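PDB 3MI6: alpha-galactosidase from Lactobacillus brevis, which probably hydrolyses terminal, non-reducing alpha-D-galactose residues from alpha-D-galactosides such as galactose oligosaccharides and galactomannans, as a glycoside hydrolase of family 36. Local coordinates for residues A303-Q311 with F635-S643. Numbering follows the deposited sequence.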
ATOM      1  N   ALA D 303       7.543   3.989 -22.936  1.00 27.10           N
ATOM      2  CA  ALA D 303       6.187   4.178 -23.365  1.00 25.97           C
ATOM      3  C   ALA D 303       5.217   3.130 -22.792  1.00 29.96           C
ATOM      4  O   ALA D 303       4.095   2.953 -23.300  1.00 28.75           O
ATOM      5  CB  ALA D 303       6.138   4.224 -24.863  1.00 24.08           C
ATOM      6  N   GLY D 304       5.637   2.456 -21.719  1.00 29.03           N
ATOM      7  CA  GLY D 304       4.764   1.510 -21.032  1.00 31.31           C
ATOM      8  C   GLY D 304       4.725   0.083 -21.555  1.00 30.82           C
ATOM      9  O   GLY D 304       5.305  -0.250 -22.598  1.00 30.24           O
HETATM   10  N   MSE D 305       4.015  -0.773 -20.836  1.00 31.39           N
HETATM   11  CA  MSE D 305       4.115  -2.217 -21.088  1.00 32.30           C
HETATM   12  C   MSE D 305       3.439  -2.728 -22.369  1.00 31.68           C
HETATM   13  O   MSE D 305       3.892  -3.716 -22.963  1.00 30.60           O
HETATM   14  CB  MSE D 305       3.662  -3.019 -19.868  1.00 31.50           C
HETATM   15  CG  MSE D 305       4.492  -2.724 -18.628  1.00 34.87           C
HETATM   16 SE   MSE D 305       3.983  -3.720 -17.022  1.00 51.96          SE
HETATM   17  CE  MSE D 305       2.310  -2.843 -16.514  1.00 29.64           C
ATOM     18  N   ASN D 306       2.368  -2.072 -22.802  1.00 31.02           N
ATOM     19  CA  ASN D 306       1.771  -2.460 -24.067  1.00 28.89           C
ATOM     20  C   ASN D 306       2.840  -2.333 -25.137  1.00 31.24           C
ATOM     21  O   ASN D 306       3.039  -3.257 -25.959  1.00 30.35           O
ATOM     22  CB  ASN D 306       0.566  -1.594 -24.411  1.00 28.61           C
ATOM     23  CG  ASN D 306      -0.767  -2.182 -23.907  1.00 30.00           C
ATOM     24  OD1 ASN D 306      -1.038  -3.385 -24.010  1.00 29.96           O
ATOM     25  ND2 ASN D 306      -1.614  -1.312 -23.388  1.00 29.75           N
ATOM     26  N   GLN D 307       3.550  -1.198 -25.101  1.00 29.28           N
ATOM     27  CA  GLN D 307       4.588  -0.902 -26.079  1.00 26.90           C
ATOM     28  C   GLN D 307       5.687  -1.954 -26.006  1.00 30.55           C
ATOM     29  O   GLN D 307       6.134  -2.466 -27.031  1.00 31.07           O
ATOM     30  CB  GLN D 307       5.146   0.507 -25.886  1.00 28.85           C
ATOM     31  CG  GLN D 307       6.318   0.865 -26.817  1.00 31.28           C
ATOM     32  CD  GLN D 307       5.983   0.772 -28.316  1.00 35.38           C
ATOM     33  OE1 GLN D 307       6.787   0.258 -29.123  1.00 36.61           O
ATOM     34  NE2 GLN D 307       4.801   1.267 -28.694  1.00 30.48           N
ATOM     35  N   LEU D 308       6.088  -2.313 -24.789  1.00 30.33           N
ATOM     36  CA  LEU D 308       7.066  -3.369 -24.604  1.00 28.19           C
ATOM     37  C   LEU D 308       6.604  -4.687 -25.213  1.00 30.85           C
ATOM     38  O   LEU D 308       7.370  -5.347 -25.905  1.00 32.06           O
ATOM     39  CB  LEU D 308       7.392  -3.554 -23.130  1.00 28.38           C
ATOM     40  CG  LEU D 308       8.504  -4.562 -22.852  1.00 27.22           C
ATOM     41  CD1 LEU D 308       9.862  -3.991 -23.233  1.00 28.75           C
ATOM     42  CD2 LEU D 308       8.484  -4.933 -21.393  1.00 28.91           C
ATOM     43  N   SER D 309       5.363  -5.095 -24.969  1.00 28.94           N
ATOM     44  CA  SER D 309       4.931  -6.362 -25.546  1.00 29.11           C
ATOM     45  C   SER D 309       4.855  -6.257 -27.052  1.00 29.61           C
ATOM     46  O   SER D 309       5.229  -7.163 -27.768  1.00 28.38           O
ATOM     47  CB  SER D 309       3.574  -6.802 -25.005  1.00 30.55           C
ATOM     48  OG  SER D 309       3.673  -7.141 -23.637  1.00 31.84           O
ATOM     49  N   GLN D 310       4.362  -5.128 -27.535  1.00 33.48           N
ATOM     50  CA  GLN D 310       4.159  -4.956 -28.968  1.00 32.08           C
ATOM     51  C   GLN D 310       5.452  -5.093 -29.788  1.00 31.49           C
ATOM     52  O   GLN D 310       5.479  -5.842 -30.766  1.00 33.41           O
ATOM     53  CB  GLN D 310       3.406  -3.648 -29.241  1.00 30.23           C
ATOM     54  CG  GLN D 310       1.988  -3.710 -28.738  1.00 29.87           C
ATOM     55  CD  GLN D 310       1.294  -2.359 -28.673  1.00 32.49           C
ATOM     56  OE1 GLN D 310       0.081  -2.295 -28.462  1.00 31.30           O
ATOM     57  NE2 GLN D 310       2.058  -1.274 -28.842  1.00 33.18           N
ATOM     58  N   GLN D 311       6.514  -4.399 -29.374  1.00 30.05           N
ATOM     59  CA  GLN D 311       7.781  -4.421 -30.098  1.00 28.60           C
ATOM     60  C   GLN D 311       8.420  -5.786 -29.975  1.00 32.07           C
ATOM     61  O   GLN D 311       8.724  -6.414 -30.978  1.00 36.71           O
ATOM     62  CB  GLN D 311       8.734  -3.322 -29.617  1.00 28.77           C
ATOM     63  CG  GLN D 311       9.221  -3.424 -28.164  1.00 27.64           C
ATOM     64  CD  GLN D 311       9.739  -2.087 -27.646  1.00 30.36           C
ATOM     65  OE1 GLN D 311       9.270  -1.028 -28.068  1.00 32.51           O
ATOM     66  NE2 GLN D 311      10.706  -2.126 -26.745  1.00 27.60           N
ATOM     67  N   PHE D 635      -3.048 -11.402 -35.953  1.00 29.87           N
ATOM     68  CA  PHE D 635      -1.790 -10.643 -36.124  1.00 30.05           C
ATOM     69  C   PHE D 635      -1.856  -9.148 -35.817  1.00 31.58           C
ATOM     70  O   PHE D 635      -0.818  -8.472 -35.782  1.00 30.70           O
ATOM     71  CB  PHE D 635      -1.188 -10.848 -37.521  1.00 28.30           C
ATOM     72  CG  PHE D 635      -1.037 -12.281 -37.903  1.00 32.18           C
ATOM     73  CD1 PHE D 635      -0.085 -13.081 -37.278  1.00 32.54           C
ATOM     74  CD2 PHE D 635      -1.845 -12.839 -38.886  1.00 33.03           C
ATOM     75  CE1 PHE D 635       0.067 -14.399 -37.626  1.00 35.43           C
ATOM     76  CE2 PHE D 635      -1.703 -14.170 -39.243  1.00 36.68           C
ATOM     77  CZ  PHE D 635      -0.741 -14.957 -38.613  1.00 36.57           C
ATOM     78  N   GLY D 636      -3.066  -8.636 -35.598  1.00 30.85           N
ATOM     79  CA  GLY D 636      -3.243  -7.244 -35.235  1.00 29.13           C
ATOM     80  C   GLY D 636      -2.500  -6.849 -33.978  1.00 29.50           C
ATOM     81  O   GLY D 636      -2.244  -7.672 -33.108  1.00 32.17           O
ATOM     82  N   LYS D 637      -2.144  -5.577 -33.886  1.00 31.00           N
ATOM     83  CA  LYS D 637      -1.404  -5.075 -32.739  1.00 29.10           C
ATOM     84  C   LYS D 637      -2.286  -5.167 -31.490  1.00 31.79           C
ATOM     85  O   LYS D 637      -3.465  -4.786 -31.511  1.00 33.41           O
ATOM     86  CB  LYS D 637      -0.926  -3.638 -32.997  1.00 26.95           C
ATOM     87  CG  LYS D 637      -0.006  -3.096 -31.918  1.00 31.48           C
ATOM     88  CD  LYS D 637       0.468  -1.682 -32.212  1.00 32.53           C
ATOM     89  CE  LYS D 637       1.512  -1.680 -33.322  1.00 32.28           C
ATOM     90  NZ  LYS D 637       2.279  -0.395 -33.307  1.00 28.87           N
ATOM     91  N   PHE D 638      -1.714  -5.675 -30.403  1.00 30.07           N
ATOM     92  CA  PHE D 638      -2.498  -6.045 -29.231  1.00 28.31           C
ATOM     93  C   PHE D 638      -2.332  -5.057 -28.086  1.00 29.70           C
ATOM     94  O   PHE D 638      -1.231  -4.826 -27.587  1.00 28.89           O
ATOM     95  CB  PHE D 638      -2.107  -7.457 -28.775  1.00 28.98           C
ATOM     96  CG  PHE D 638      -3.006  -8.052 -27.716  1.00 28.81           C
ATOM     97  CD1 PHE D 638      -2.689  -7.942 -26.369  1.00 27.59           C
ATOM     98  CD2 PHE D 638      -4.130  -8.781 -28.070  1.00 28.27           C
ATOM     99  CE1 PHE D 638      -3.506  -8.520 -25.389  1.00 29.65           C
ATOM    100  CE2 PHE D 638      -4.948  -9.355 -27.092  1.00 30.45           C
ATOM    101  CZ  PHE D 638      -4.633  -9.224 -25.752  1.00 28.12           C
ATOM    102  N   TYR D 639      -3.451  -4.486 -27.665  1.00 31.66           N
ATOM    103  CA  TYR D 639      -3.495  -3.619 -26.497  1.00 29.40           C
ATOM    104  C   TYR D 639      -4.292  -4.266 -25.368  1.00 29.85           C
ATOM    105  O   TYR D 639      -5.437  -4.662 -25.568  1.00 30.11           O
ATOM    106  CB  TYR D 639      -4.186  -2.314 -26.869  1.00 28.14           C
ATOM    107  CG  TYR D 639      -3.408  -1.434 -27.808  1.00 30.42           C
ATOM    108  CD1 TYR D 639      -2.575  -0.424 -27.327  1.00 31.97           C
ATOM    109  CD2 TYR D 639      -3.520  -1.591 -29.165  1.00 28.23           C
ATOM    110  CE1 TYR D 639      -1.890   0.391 -28.188  1.00 30.95           C
ATOM    111  CE2 TYR D 639      -2.838  -0.792 -30.023  1.00 30.28           C
ATOM    112  CZ  TYR D 639      -2.024   0.197 -29.547  1.00 32.07           C
ATOM    113  OH  TYR D 639      -1.338   0.983 -30.455  1.00 34.78           O
ATOM    114  N   ARG D 640      -3.688  -4.355 -24.190  1.00 30.12           N
ATOM    115  CA  ARG D 640      -4.420  -4.642 -22.966  1.00 28.99           C
ATOM    116  C   ARG D 640      -5.012  -3.340 -22.448  1.00 30.47           C
ATOM    117  O   ARG D 640      -4.369  -2.299 -22.503  1.00 29.79           O
ATOM    118  CB  ARG D 640      -3.494  -5.219 -21.894  1.00 29.31           C
ATOM    119  CG  ARG D 640      -3.006  -6.642 -22.139  1.00 30.59           C
ATOM    120  CD  ARG D 640      -1.869  -6.984 -21.177  1.00 28.04           C
ATOM    121  NE  ARG D 640      -0.731  -6.095 -21.375  1.00 30.26           N
ATOM    122  CZ  ARG D 640       0.335  -6.387 -22.127  1.00 32.23           C
ATOM    123  NH1 ARG D 640       0.409  -7.565 -22.750  1.00 29.44           N
ATOM    124  NH2 ARG D 640       1.338  -5.508 -22.248  1.00 28.69           N
ATOM    125  N   ILE D 641      -6.230  -3.400 -21.927  1.00 29.54           N
ATOM    126  CA  ILE D 641      -6.873  -2.215 -21.400  1.00 29.55           C
ATOM    127  C   ILE D 641      -7.147  -2.429 -19.902  1.00 32.76           C
ATOM    128  O   ILE D 641      -6.293  -2.117 -19.064  1.00 33.91           O
ATOM    129  CB  ILE D 641      -8.152  -1.864 -22.256  1.00 32.84           C
ATOM    130  CG1 ILE D 641      -7.735  -1.457 -23.673  1.00 31.72           C
ATOM    131  CG2 ILE D 641      -8.999  -0.750 -21.638  1.00 32.08           C
ATOM    132  CD1 ILE D 641      -8.873  -1.351 -24.647  1.00 31.25           C
ATOM    133  N   ASP D 642      -8.320  -2.973 -19.577  1.00 30.82           N
ATOM    134  CA  ASP D 642      -8.702  -3.303 -18.204  1.00 31.53           C
ATOM    135  C   ASP D 642      -8.112  -4.656 -17.784  1.00 31.19           C
ATOM    136  O   ASP D 642      -8.247  -5.650 -18.513  1.00 29.66           O
ATOM    137  CB  ASP D 642     -10.235  -3.339 -18.078  1.00 30.29           C
ATOM    138  CG  ASP D 642     -10.884  -1.988 -18.395  1.00 39.03           C
ATOM    139  OD1 ASP D 642     -10.730  -1.068 -17.550  1.00 40.50           O
ATOM    140  OD2 ASP D 642     -11.550  -1.845 -19.469  1.00 35.73           O
ATOM    141  N   SER D 643      -7.486  -4.701 -16.608  1.00 29.12           N
ATOM    142  CA  SER D 643      -6.735  -5.884 -16.174  1.00 28.50           C
ATOM    143  C   SER D 643      -7.334  -6.640 -15.001  1.00 30.72           C
ATOM    144  O   SER D 643      -7.612  -6.044 -13.970  1.00 34.92           O
ATOM    145  CB  SER D 643      -5.326  -5.481 -15.783  1.00 29.31           C
ATOM    146  OG  SER D 643      -4.648  -6.584 -15.221  1.00 33.46           O
TER
HETATM  147  O   HOH W   1       0.318  -5.739 -25.383  1.00 31.01           O
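Asn306 grips Arg640 by the backbone, using both ends of its carboxamide: OD1 accepts from Arg640 N at 2.8 Å, the donor tilted from the carbonyl plane, while ND2 gives Arg640 O a 3.1 Å bond that is almost straight (177°) and meets a lone pair of that oxygen. A water also donates to Asn306 OD1 and to Phe638 O.

The side chain of Arg640 turns back toward the helix. Its CB lies 3.7 Å from Asn306 OD1; CG and CD carry the chain onward, and a bend at chi3 (-61°) sets the guanidinium with one face over that same oxygen. NE forms a salt bridge with Asp242. NH2 bonds Ser309 OG at 3.2 Å, close to the guanidinium plane, and NH1 reaches it weakly while also bonding Ser564 OG; Ser309 OG bonds Tyr565 O as well.

The contact joins helix 305-319, which links strand 290-301 of the nine-stranded sheet to barrel strand 333-335, with strand 637-640, within this chain an edge of the antiparallel C-terminal sheet. Asn306 therefore takes the NH and CO of one edge residue, as a neighbouring strand might. With an alanine here, Arg640 N and O would probably lose these mates and the water one of its acceptors.

One turn on, Gln310 crosses Lys637, CG to CG 3.8 Å, and ends over the Tyr639 ring centre, amide and ring planes 83° apart.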